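Local coordinates for protein tryptophan--tRNA ligase (Aeropyrum pernix, PDB 3A04) that catalyses the ATP-dependent attachment of L-tryptophan to tRNA(Trp), releasing AMP and diphosphate, at residues G40-S44 / Y96-F102; D57-I61 / E239-T244; E69-T75 / Y207-P213. One frame throughout, in Å; residues are numbered along the deposited sequence.

Interaction 1: residues G40-S44 / Y96-F102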
loop_
_atom_site.group_PDB
_atom_site.type_symbol
_atom_site.label_atom_id
_atom_site.label_comp_id
_atom_site.label_asym_id
_atom_site.label_seq_id
_atom_site.Cartn_x
_atom_site.Cartn_y
_atom_site.Cartn_z
ATOM N N GLY A 40 27.802 -2.437 -28.276
ATOM C CA GLY A 40 28.543 -1.203 -28.546
ATOM C C GLY A 40 29.040 -0.503 -27.268
ATOM O O GLY A 40 29.129 0.686 -27.247
ATOM N N MET A 41 29.401 -1.267 -26.235
ATOM C CA MET A 41 29.695 -0.739 -24.909
ATOM C C MET A 41 31.060 -1.285 -24.537
ATOM O O MET A 41 31.317 -2.446 -24.785
ATOM C CB MET A 41 28.617 -1.207 -23.886
ATOM C CG MET A 41 27.229 -0.568 -24.112
ATOM S SD MET A 41 25.987 -1.214 -22.950
ATOM C CE MET A 41 26.715 -0.800 -21.311
ATOM N N GLU A 42 31.921 -0.454 -23.951
ATOM C CA GLU A 42 33.165 -0.943 -23.344
ATOM C C GLU A 42 33.020 -0.968 -21.821
ATOM O O GLU A 42 32.343 -0.088 -21.272
ATOM C CB GLU A 42 34.341 -0.030 -23.723
ATOM C CG GLU A 42 34.749 -0.136 -25.190
ATOM C CD GLU A 42 35.433 -1.480 -25.559
ATOM O OE1 GLU A 42 36.186 -2.071 -24.733
ATOM O OE2 GLU A 42 35.204 -1.961 -26.696
ATOM N N PRO A 43 33.629 -1.972 -21.157
ATOM C CA PRO A 43 33.426 -2.070 -19.740
ATOM C C PRO A 43 33.945 -0.786 -19.052
ATOM O O PRO A 43 34.963 -0.192 -19.486
ATOM C CB PRO A 43 34.278 -3.270 -19.319
ATOM C CG PRO A 43 34.641 -4.012 -20.635
ATOM C CD PRO A 43 34.534 -3.017 -21.708
ATOM N N SER A 44 33.251 -0.402 -17.986
ATOM C CA SER A 44 33.691 0.691 -17.082
ATOM C C SER A 44 34.878 0.227 -16.257
ATOM O O SER A 44 35.144 -0.983 -16.189
ATOM C CB SER A 44 32.511 0.960 -16.137
ATOM O OG SER A 44 32.378 -0.122 -15.212
ATOM N N TYR A 96 27.524 5.692 -15.866
ATOM C CA TYR A 96 28.059 4.887 -16.977
ATOM C C TYR A 96 26.896 4.362 -17.881
ATOM O O TYR A 96 26.897 4.491 -19.111
ATOM C CB TYR A 96 28.874 3.695 -16.363
ATOM C CG TYR A 96 29.180 2.616 -17.388
ATOM C CD1 TYR A 96 30.270 2.753 -18.282
ATOM C CD2 TYR A 96 28.386 1.421 -17.449
ATOM C CE1 TYR A 96 30.562 1.732 -19.242
ATOM C CE2 TYR A 96 28.650 0.441 -18.441
ATOM C CZ TYR A 96 29.762 0.599 -19.319
ATOM O OH TYR A 96 30.035 -0.377 -20.314
ATOM N N LEU A 97 25.916 3.712 -17.252
ATOM C CA LEU A 97 24.826 3.165 -18.049
ATOM C C LEU A 97 24.109 4.295 -18.758
ATOM O O LEU A 97 23.767 4.126 -19.888
ATOM C CB LEU A 97 23.863 2.320 -17.147
ATOM C CG LEU A 97 24.614 1.112 -16.498
ATOM C CD1 LEU A 97 23.778 0.501 -15.373
ATOM C CD2 LEU A 97 24.843 -0.032 -17.556
ATOM N N GLN A 98 23.890 5.445 -18.118
ATOM C CA GLN A 98 23.177 6.516 -18.799
ATOM C C GLN A 98 23.946 6.984 -20.055
ATOM O O GLN A 98 23.328 7.208 -21.112
ATOM C CB GLN A 98 22.981 7.705 -17.880
ATOM C CG GLN A 98 22.151 8.848 -18.475
ATOM C CD GLN A 98 21.727 9.795 -17.392
ATOM O OE1 GLN A 98 22.536 10.544 -16.875
ATOM N NE2 GLN A 98 20.443 9.763 -17.012
ATOM N N LYS A 99 25.257 7.202 -19.927
ATOM C CA LYS A 99 26.023 7.591 -21.133
ATOM C C LYS A 99 25.966 6.505 -22.212
ATOM O O LYS A 99 26.278 6.793 -23.335
ATOM C CB LYS A 99 27.516 7.796 -20.792
ATOM C CG LYS A 99 27.739 8.967 -19.841
ATOM C CD LYS A 99 29.202 8.985 -19.380
ATOM C CE LYS A 99 29.539 10.356 -18.727
ATOM N NZ LYS A 99 30.871 10.196 -17.958
ATOM N N ASN A 100 25.741 5.247 -21.839
ATOM C CA ASN A 100 25.616 4.169 -22.883
ATOM C C ASN A 100 24.150 3.905 -23.290
ATOM O O ASN A 100 23.823 2.898 -23.869
ATOM C CB ASN A 100 26.328 2.917 -22.405
ATOM C CG ASN A 100 27.815 3.079 -22.448
ATOM O OD1 ASN A 100 28.416 2.919 -23.520
ATOM N ND2 ASN A 100 28.426 3.457 -21.319
ATOM N N GLY A 101 23.286 4.875 -23.074
ATOM C CA GLY A 101 21.955 4.778 -23.624
ATOM C C GLY A 101 20.859 4.291 -22.659
ATOM O O GLY A 101 19.666 4.319 -23.045
ATOM N N PHE A 102 21.173 3.881 -21.412
ATOM C CA PHE A 102 20.078 3.382 -20.506
ATOM C C PHE A 102 19.227 4.498 -20.006
ATOM O O PHE A 102 19.778 5.567 -19.629
ATOM C CB PHE A 102 20.666 2.622 -19.279
ATOM C CG PHE A 102 21.220 1.293 -19.581
ATOM C CD1 PHE A 102 22.193 1.126 -20.532
ATOM C CD2 PHE A 102 20.765 0.169 -18.840
ATOM C CE1 PHE A 102 22.715 -0.158 -20.789
ATOM C CE2 PHE A 102 21.231 -1.117 -19.099
ATOM C CZ PHE A 102 22.219 -1.305 -20.079
HETATM O O HOH W 1 27.466 2.950 -25.781
HETATM O O HOH W 2 30.913 2.332 -24.018
#

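Interaction 2: residues D57-I61 / E239-T244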
loop_
_atom_site.group_PDB
_atom_site.type_symbol
_atom_site.label_atom_id
_atom_site.label_comp_id
_atom_site.label_asym_id
_atom_site.label_seq_id
_atom_site.Cartn_x
_atom_site.Cartn_y
_atom_site.Cartn_z
ATOM N N ASP A 57 20.962 -12.312 -15.457
ATOM C CA ASP A 57 20.093 -11.910 -16.578
ATOM C C ASP A 57 20.485 -10.610 -17.278
ATOM O O ASP A 57 19.732 -10.106 -18.120
ATOM C CB ASP A 57 18.601 -11.844 -16.091
ATOM C CG ASP A 57 17.969 -13.269 -15.831
ATOM O OD1 ASP A 57 18.623 -14.288 -16.223
ATOM O OD2 ASP A 57 16.841 -13.331 -15.275
ATOM N N PHE A 58 21.641 -10.001 -16.936
ATOM C CA PHE A 58 22.077 -8.763 -17.676
ATOM C C PHE A 58 22.341 -9.031 -19.174
ATOM O O PHE A 58 22.253 -8.144 -20.064
ATOM C CB PHE A 58 23.339 -8.169 -16.960
ATOM C CG PHE A 58 23.725 -6.759 -17.401
ATOM C CD1 PHE A 58 22.755 -5.784 -17.551
ATOM C CD2 PHE A 58 25.079 -6.440 -17.682
ATOM C CE1 PHE A 58 23.107 -4.433 -17.967
ATOM C CE2 PHE A 58 25.460 -5.162 -18.111
ATOM C CZ PHE A 58 24.491 -4.147 -18.256
ATOM N N ASP A 59 22.702 -10.269 -19.491
ATOM C CA ASP A 59 22.700 -10.716 -20.918
ATOM C C ASP A 59 21.403 -10.455 -21.693
ATOM O O ASP A 59 21.422 -9.895 -22.812
ATOM C CB ASP A 59 23.098 -12.194 -21.025
ATOM C CG ASP A 59 22.199 -13.125 -20.221
ATOM O OD1 ASP A 59 21.600 -12.723 -19.222
ATOM O OD2 ASP A 59 22.138 -14.325 -20.577
ATOM N N LYS A 60 20.273 -10.792 -21.074
ATOM C CA LYS A 60 18.954 -10.514 -21.702
ATOM C C LYS A 60 18.799 -9.025 -21.927
ATOM O O LYS A 60 18.258 -8.592 -22.955
ATOM C CB LYS A 60 17.815 -11.036 -20.781
ATOM C CG LYS A 60 17.809 -12.589 -20.642
ATOM C CD LYS A 60 16.823 -13.099 -19.597
ATOM C CE LYS A 60 15.335 -12.914 -19.955
ATOM N NZ LYS A 60 14.369 -13.336 -18.804
ATOM N N ILE A 61 19.305 -8.203 -20.967
ATOM C CA ILE A 61 19.165 -6.739 -21.152
ATOM C C ILE A 61 19.932 -6.278 -22.375
ATOM O O ILE A 61 19.438 -5.480 -23.160
ATOM C CB ILE A 61 19.757 -5.958 -19.923
ATOM C CG1 ILE A 61 19.166 -6.488 -18.628
ATOM C CG2 ILE A 61 19.523 -4.429 -20.121
ATOM C CD1 ILE A 61 17.569 -6.229 -18.588
ATOM N N GLU A 239 8.470 -8.820 -16.687
ATOM C CA GLU A 239 9.696 -9.571 -16.816
ATOM C C GLU A 239 10.476 -9.557 -15.473
ATOM O O GLU A 239 10.483 -8.539 -14.673
ATOM C CB GLU A 239 10.528 -9.023 -18.017
ATOM C CG GLU A 239 12.028 -9.647 -18.066
ATOM C CD GLU A 239 12.830 -9.460 -19.393
ATOM O OE1 GLU A 239 12.320 -10.034 -20.389
ATOM O OE2 GLU A 239 13.979 -8.795 -19.445
ATOM N N ARG A 240 11.170 -10.668 -15.220
ATOM C CA ARG A 240 12.044 -10.773 -14.061
ATOM C C ARG A 240 13.207 -9.734 -14.200
ATOM O O ARG A 240 13.814 -9.628 -15.262
ATOM C CB ARG A 240 12.626 -12.198 -13.991
ATOM C CG ARG A 240 11.554 -13.210 -13.511
ATOM C CD ARG A 240 12.174 -14.658 -13.344
ATOM N NE ARG A 240 12.620 -15.180 -14.628
ATOM C CZ ARG A 240 11.849 -15.734 -15.578
ATOM N NH1 ARG A 240 10.528 -15.920 -15.386
ATOM N NH2 ARG A 240 12.424 -16.149 -16.730
ATOM N N PRO A 241 13.445 -8.909 -13.168
ATOM C CA PRO A 241 14.533 -7.913 -13.364
ATOM C C PRO A 241 15.920 -8.534 -13.331
ATOM O O PRO A 241 16.172 -9.450 -12.561
ATOM C CB PRO A 241 14.382 -6.975 -12.148
ATOM C CG PRO A 241 13.586 -7.885 -11.082
ATOM C CD PRO A 241 12.597 -8.605 -12.014
ATOM N N ALA A 242 16.798 -7.997 -14.151
ATOM C CA ALA A 242 18.239 -8.331 -14.152
ATOM C C ALA A 242 18.968 -7.549 -13.049
ATOM O O ALA A 242 18.397 -6.643 -12.476
ATOM C CB ALA A 242 18.845 -8.027 -15.535
ATOM N N SER A 243 20.195 -7.956 -12.729
ATOM C CA SER A 243 20.964 -7.342 -11.709
ATOM C C SER A 243 22.456 -7.403 -12.016
ATOM O O SER A 243 22.935 -8.298 -12.768
ATOM C CB SER A 243 20.655 -7.991 -10.350
ATOM O OG SER A 243 20.619 -9.417 -10.425
ATOM N N THR A 244 23.217 -6.459 -11.462
ATOM C CA THR A 244 24.698 -6.555 -11.502
ATOM C C THR A 244 25.059 -6.481 -10.047
ATOM O O THR A 244 24.254 -5.929 -9.265
ATOM C CB THR A 244 25.415 -5.452 -12.280
ATOM O OG1 THR A 244 25.003 -4.160 -11.783
ATOM C CG2 THR A 244 25.074 -5.490 -13.814
HETATM O O HOH W 3 15.033 -11.595 -16.635
HETATM O O HOH W 4 14.859 -14.284 -16.317
#

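Interaction 3: residues E69-T75 / Y207-P213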
loop_
_atom_site.group_PDB
_atom_site.type_symbol
_atom_site.label_atom_id
_atom_site.label_comp_id
_atom_site.label_asym_id
_atom_site.label_seq_id
_atom_site.Cartn_x
_atom_site.Cartn_y
_atom_site.Cartn_z
ATOM N N GLU A 69 16.055 -2.001 -28.625
ATOM C CA GLU A 69 15.000 -1.677 -27.621
ATOM C C GLU A 69 15.592 -0.627 -26.587
ATOM O O GLU A 69 16.809 -0.702 -26.314
ATOM C CB GLU A 69 14.490 -2.979 -26.903
ATOM C CG GLU A 69 13.338 -3.834 -27.642
ATOM C CD GLU A 69 12.885 -5.165 -26.935
ATOM O OE1 GLU A 69 11.863 -5.353 -26.238
ATOM O OE2 GLU A 69 13.546 -6.133 -27.187
ATOM N N ARG A 70 14.800 0.325 -26.080
ATOM C CA ARG A 70 15.354 1.224 -25.011
ATOM C C ARG A 70 15.326 0.388 -23.706
ATOM O O ARG A 70 14.303 -0.280 -23.442
ATOM C CB ARG A 70 14.602 2.546 -24.857
ATOM C CG ARG A 70 15.367 3.595 -23.928
ATOM C CD ARG A 70 16.603 4.252 -24.545
ATOM N NE ARG A 70 17.285 5.232 -23.665
ATOM C CZ ARG A 70 16.719 6.318 -23.109
ATOM N NH1 ARG A 70 15.401 6.584 -23.262
ATOM N NH2 ARG A 70 17.453 7.108 -22.332
ATOM N N VAL A 71 16.462 0.325 -22.982
ATOM C CA VAL A 71 16.615 -0.485 -21.719
ATOM C C VAL A 71 16.800 0.480 -20.533
ATOM O O VAL A 71 17.094 1.644 -20.773
ATOM C CB VAL A 71 17.729 -1.528 -21.746
ATOM C CG1 VAL A 71 17.368 -2.652 -22.698
ATOM C CG2 VAL A 71 19.182 -0.947 -22.140
ATOM N N ALA A 72 16.604 0.010 -19.303
ATOM C CA ALA A 72 16.575 0.908 -18.142
ATOM C C ALA A 72 17.392 0.353 -16.985
ATOM O O ALA A 72 17.655 -0.838 -16.902
ATOM C CB ALA A 72 15.102 1.200 -17.664
ATOM N N VAL A 73 17.816 1.255 -16.113
ATOM C CA VAL A 73 18.398 0.862 -14.856
ATOM C C VAL A 73 17.629 1.617 -13.799
ATOM O O VAL A 73 17.205 2.785 -14.031
ATOM C CB VAL A 73 19.971 1.182 -14.800
ATOM C CG1 VAL A 73 20.272 2.668 -15.095
ATOM C CG2 VAL A 73 20.514 0.794 -13.407
ATOM N N LEU A 74 17.443 0.984 -12.633
ATOM C CA LEU A 74 16.660 1.553 -11.578
ATOM C C LEU A 74 17.419 1.355 -10.279
ATOM O O LEU A 74 17.984 0.256 -10.057
ATOM C CB LEU A 74 15.267 0.801 -11.514
ATOM C CG LEU A 74 14.594 1.410 -10.262
ATOM C CD1 LEU A 74 13.423 2.314 -10.388
ATOM C CD2 LEU A 74 14.513 0.445 -9.006
ATOM N N THR A 75 17.456 2.361 -9.390
ATOM C CA THR A 75 17.868 2.049 -8.036
ATOM C C THR A 75 17.105 2.969 -7.090
ATOM O O THR A 75 16.465 3.949 -7.532
ATOM C CB THR A 75 19.444 2.309 -7.864
ATOM O OG1 THR A 75 19.840 1.871 -6.566
ATOM C CG2 THR A 75 19.707 3.830 -7.971
ATOM N N TYR A 207 9.271 -0.045 -19.956
ATOM C CA TYR A 207 10.638 -0.561 -19.950
ATOM C C TYR A 207 10.691 -1.970 -19.359
ATOM O O TYR A 207 10.850 -2.215 -18.142
ATOM C CB TYR A 207 11.640 0.380 -19.229
ATOM C CG TYR A 207 11.815 1.747 -19.867
ATOM C CD1 TYR A 207 12.842 1.982 -20.811
ATOM C CD2 TYR A 207 11.056 2.818 -19.451
ATOM C CE1 TYR A 207 13.015 3.254 -21.375
ATOM C CE2 TYR A 207 11.240 4.101 -20.021
ATOM C CZ TYR A 207 12.219 4.276 -20.986
ATOM O OH TYR A 207 12.416 5.528 -21.561
ATOM N N ARG A 208 10.489 -2.930 -20.224
ATOM C CA ARG A 208 10.415 -4.262 -19.749
ATOM C C ARG A 208 11.789 -4.777 -19.293
ATOM O O ARG A 208 11.898 -5.597 -18.357
ATOM C CB ARG A 208 9.922 -5.152 -20.930
ATOM C CG ARG A 208 10.349 -6.602 -20.682
ATOM C CD ARG A 208 9.607 -7.528 -21.652
ATOM N NE ARG A 208 8.155 -7.543 -21.374
ATOM C CZ ARG A 208 7.327 -8.203 -22.181
ATOM N NH1 ARG A 208 7.825 -8.810 -23.288
ATOM N NH2 ARG A 208 6.046 -8.250 -21.897
ATOM N N HIS A 209 12.836 -4.287 -19.933
ATOM C CA HIS A 209 14.168 -4.795 -19.624
ATOM C C HIS A 209 14.861 -3.793 -18.644
ATOM O O HIS A 209 15.252 -2.697 -19.064
ATOM C CB HIS A 209 14.904 -4.904 -20.932
ATOM C CG HIS A 209 14.201 -5.787 -21.919
ATOM N ND1 HIS A 209 14.127 -7.147 -21.722
ATOM C CD2 HIS A 209 13.477 -5.525 -23.036
ATOM C CE1 HIS A 209 13.400 -7.700 -22.681
ATOM N NE2 HIS A 209 12.969 -6.745 -23.472
ATOM N N VAL A 210 14.984 -4.179 -17.383
ATOM C CA VAL A 210 15.488 -3.259 -16.347
ATOM C C VAL A 210 16.595 -3.971 -15.603
ATOM O O VAL A 210 16.464 -5.142 -15.283
ATOM C CB VAL A 210 14.421 -3.007 -15.244
ATOM C CG1 VAL A 210 14.901 -1.828 -14.271
ATOM C CG2 VAL A 210 13.142 -2.682 -15.852
ATOM N N VAL A 211 17.674 -3.254 -15.267
ATOM C CA VAL A 211 18.726 -3.885 -14.492
ATOM C C VAL A 211 18.826 -3.103 -13.193
ATOM O O VAL A 211 18.547 -1.896 -13.153
ATOM C CB VAL A 211 20.103 -3.921 -15.293
ATOM C CG1 VAL A 211 20.620 -2.422 -15.719
ATOM C CG2 VAL A 211 21.178 -4.726 -14.479
ATOM N N VAL A 212 19.133 -3.786 -12.090
ATOM C CA VAL A 212 19.243 -3.123 -10.791
ATOM C C VAL A 212 20.646 -3.415 -10.257
ATOM O O VAL A 212 21.021 -4.622 -10.077
ATOM C CB VAL A 212 18.235 -3.723 -9.816
ATOM C CG1 VAL A 212 18.219 -2.990 -8.429
ATOM C CG2 VAL A 212 16.751 -3.688 -10.443
ATOM N N PRO A 213 21.446 -2.348 -9.962
ATOM C CA PRO A 213 22.772 -2.660 -9.438
ATOM C C PRO A 213 22.745 -2.800 -7.935
ATOM O O PRO A 213 22.245 -1.901 -7.254
ATOM C CB PRO A 213 23.609 -1.445 -9.864
ATOM C CG PRO A 213 22.639 -0.251 -9.881
ATOM C CD PRO A 213 21.275 -0.918 -10.290
HETATM O O HOH W 5 12.921 -2.003 -21.734
HETATM O O HOH W 6 19.963 -0.788 -6.338
#

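Interaction 1: residues G40-S44 / Y96-F102
The ring of Y96 is met on both faces and at its rim at once: S44 CB lies over one face, N100 ND2 over the opposite one, and E42 O stands in plane at the edge. The methylene of S44 makes a CH-pi contact, CB lying 3.8 Å from the ring centroid and 21° off its normal. At the rim the phenol closes a short hydrogen bond, Y96 OH to E42 O at 2.5 Å, with the donor 51° out of the carbonyl plane and therefore away from the lone pairs. With CG anti to the backbone N (chi1 166°), Y96 swings its ring off the helix toward residues 42-44.

The amide of N100 is fixed at both ends. Its ND2 turns back to Y96 O, 2.9 Å away, a carbonyl that also accepts from N100 N. The amide oxygen faces the loop through water: one molecule links N100 OD1 to G40 O, and another, 2.6 Å from N100 OD1, accepts from E42 N.

M41 supplies the apolar part. Its chain, bent at its last torsion, brings CE to 3.7 Å from Y96 CE2, while SD approaches the edge of the F102 ring, 4.1 Å from CE1, as a Met-aromatic contact. L62 and L36 also touch M41.

G101, at positive phi, is the C' residue of a Schellman motif, with F102 N bonded to L97 O and G101 N to Q98 O. The arrangement is thus a helix C-terminus, that of helix 85-99 whose start overlaps the 'HIGH' region of class I synthetases, packed against a loop.

Interaction 2: residues D57-I61 / E239-T244
D57 OD2 is gripped from several directions: it forms a salt bridge with R226 and accepts from a water that also meets K60 NZ and R240 O, with a second water nearby at a doubtful distance. The first water lies 2.9 Å from D57 OD2; the second accepts from K60 NZ and from R240 NE. K60 NZ lies 4.0 Å from R240 NH2, a like-charge approach that the shared waters, the carboxylate of D57 and the salt bridge of R240 to D230 probably soften. E239 OE1, 4.2 Å from K60 NZ, may add to that effect, though the other oxygen of E239 is bonded to H209 ND1.

Beneath this wet rim the contact is apolar. A242 CB fits against the first helical turn, 3.4 Å from D57 O and 3.5 Å from I61 CG1, a tight approach consistent with the small size of the alanine side chain. Farther along, T244 CG2 sits over one face of the F58 ring, 4.1 Å from its centroid and 17° off the normal. F58 CG anti to the backbone N (chi1 -167°) is what lays the ring there.

In the sheet, strand 242-246 runs between 52-56 and 210-215; helix 58-66 leaves strand 52-56 and covers A242 and T244, whereas P241 and S243 point away from it, P241 touching helices 183-197 and 219-231, and S243 touching L222 of 219-231 while its hydroxyl bonds to Y245.

Interaction 3: residues E69-T75 / Y207-P213
Strands 72-75 and 210-213 run as parallel neighbours in the Rossmann-type sheet of a class I synthetase, their axes 38° apart, and the side chains just before them meet in two pairs, R70 with Y207 and E69 with H209. Three backbone bonds set the register: A72 N to H209 O (3.0 Å), V211 N to A72 O, and L74 N to V211 O.

R70 and Y207 lie side by side, pointing the same way. The aliphatic part does the touching: R70 CG comes in plane to the edge of the tyrosine ring, 3.5 Å from CE1, while the guanidinium is turned 72° from that ring and binds G101 O and D145 instead. Y207 CB in turn lies beside A72 CB, at 3.9 Å.

E69 and H209 cross obliquely, with carboxylate and imidazole planes 88° apart. OE1 stands in the plane of the ring at its edge, yet the bond from H209 NE2 is long and weak at 3.3 Å; the carboxylate's stronger partner is R67, and the other ring nitrogen goes to E239. R208 CG covers one face of the same imidazole. With an alanine here in place of E69, R67 would probably lose its salt-bridge mate and H209 NE2 its weak acceptor, leaving the ring edge less firmly placed.

Within the strands V73 and V211 share one face, A72 and V210 the other. The first torsion of V73 puts CG2 anti to the backbone N, which carries that methyl to P213 CD, 3.6 Å away and across it at about a right angle. P213 has no N-H to offer, and L74 O, buried with no polar partner in the model, rests 3.5 Å from P213 CD.

In the fold
Interaction 3 is the buried core of the three, a strand pair held by backbone bonds; interactions 1 and 2 are only partly buried and join a loop or helix start to neighbouring elements through side chains and waters. Interactions 2 and 3 meet in the sheet, where strand 242-246 lies beside 210-215 and A242 O bonds V212 N. Interaction 1 joins them through F102, whose ring packs on F58 and I61 of 57-61 and on V71 and V211 of 69-75/207-213. Charge chemistry gathers at the outer ends, at K60, R240, E69 and R70, whereas valines and aromatic rings fill the middle.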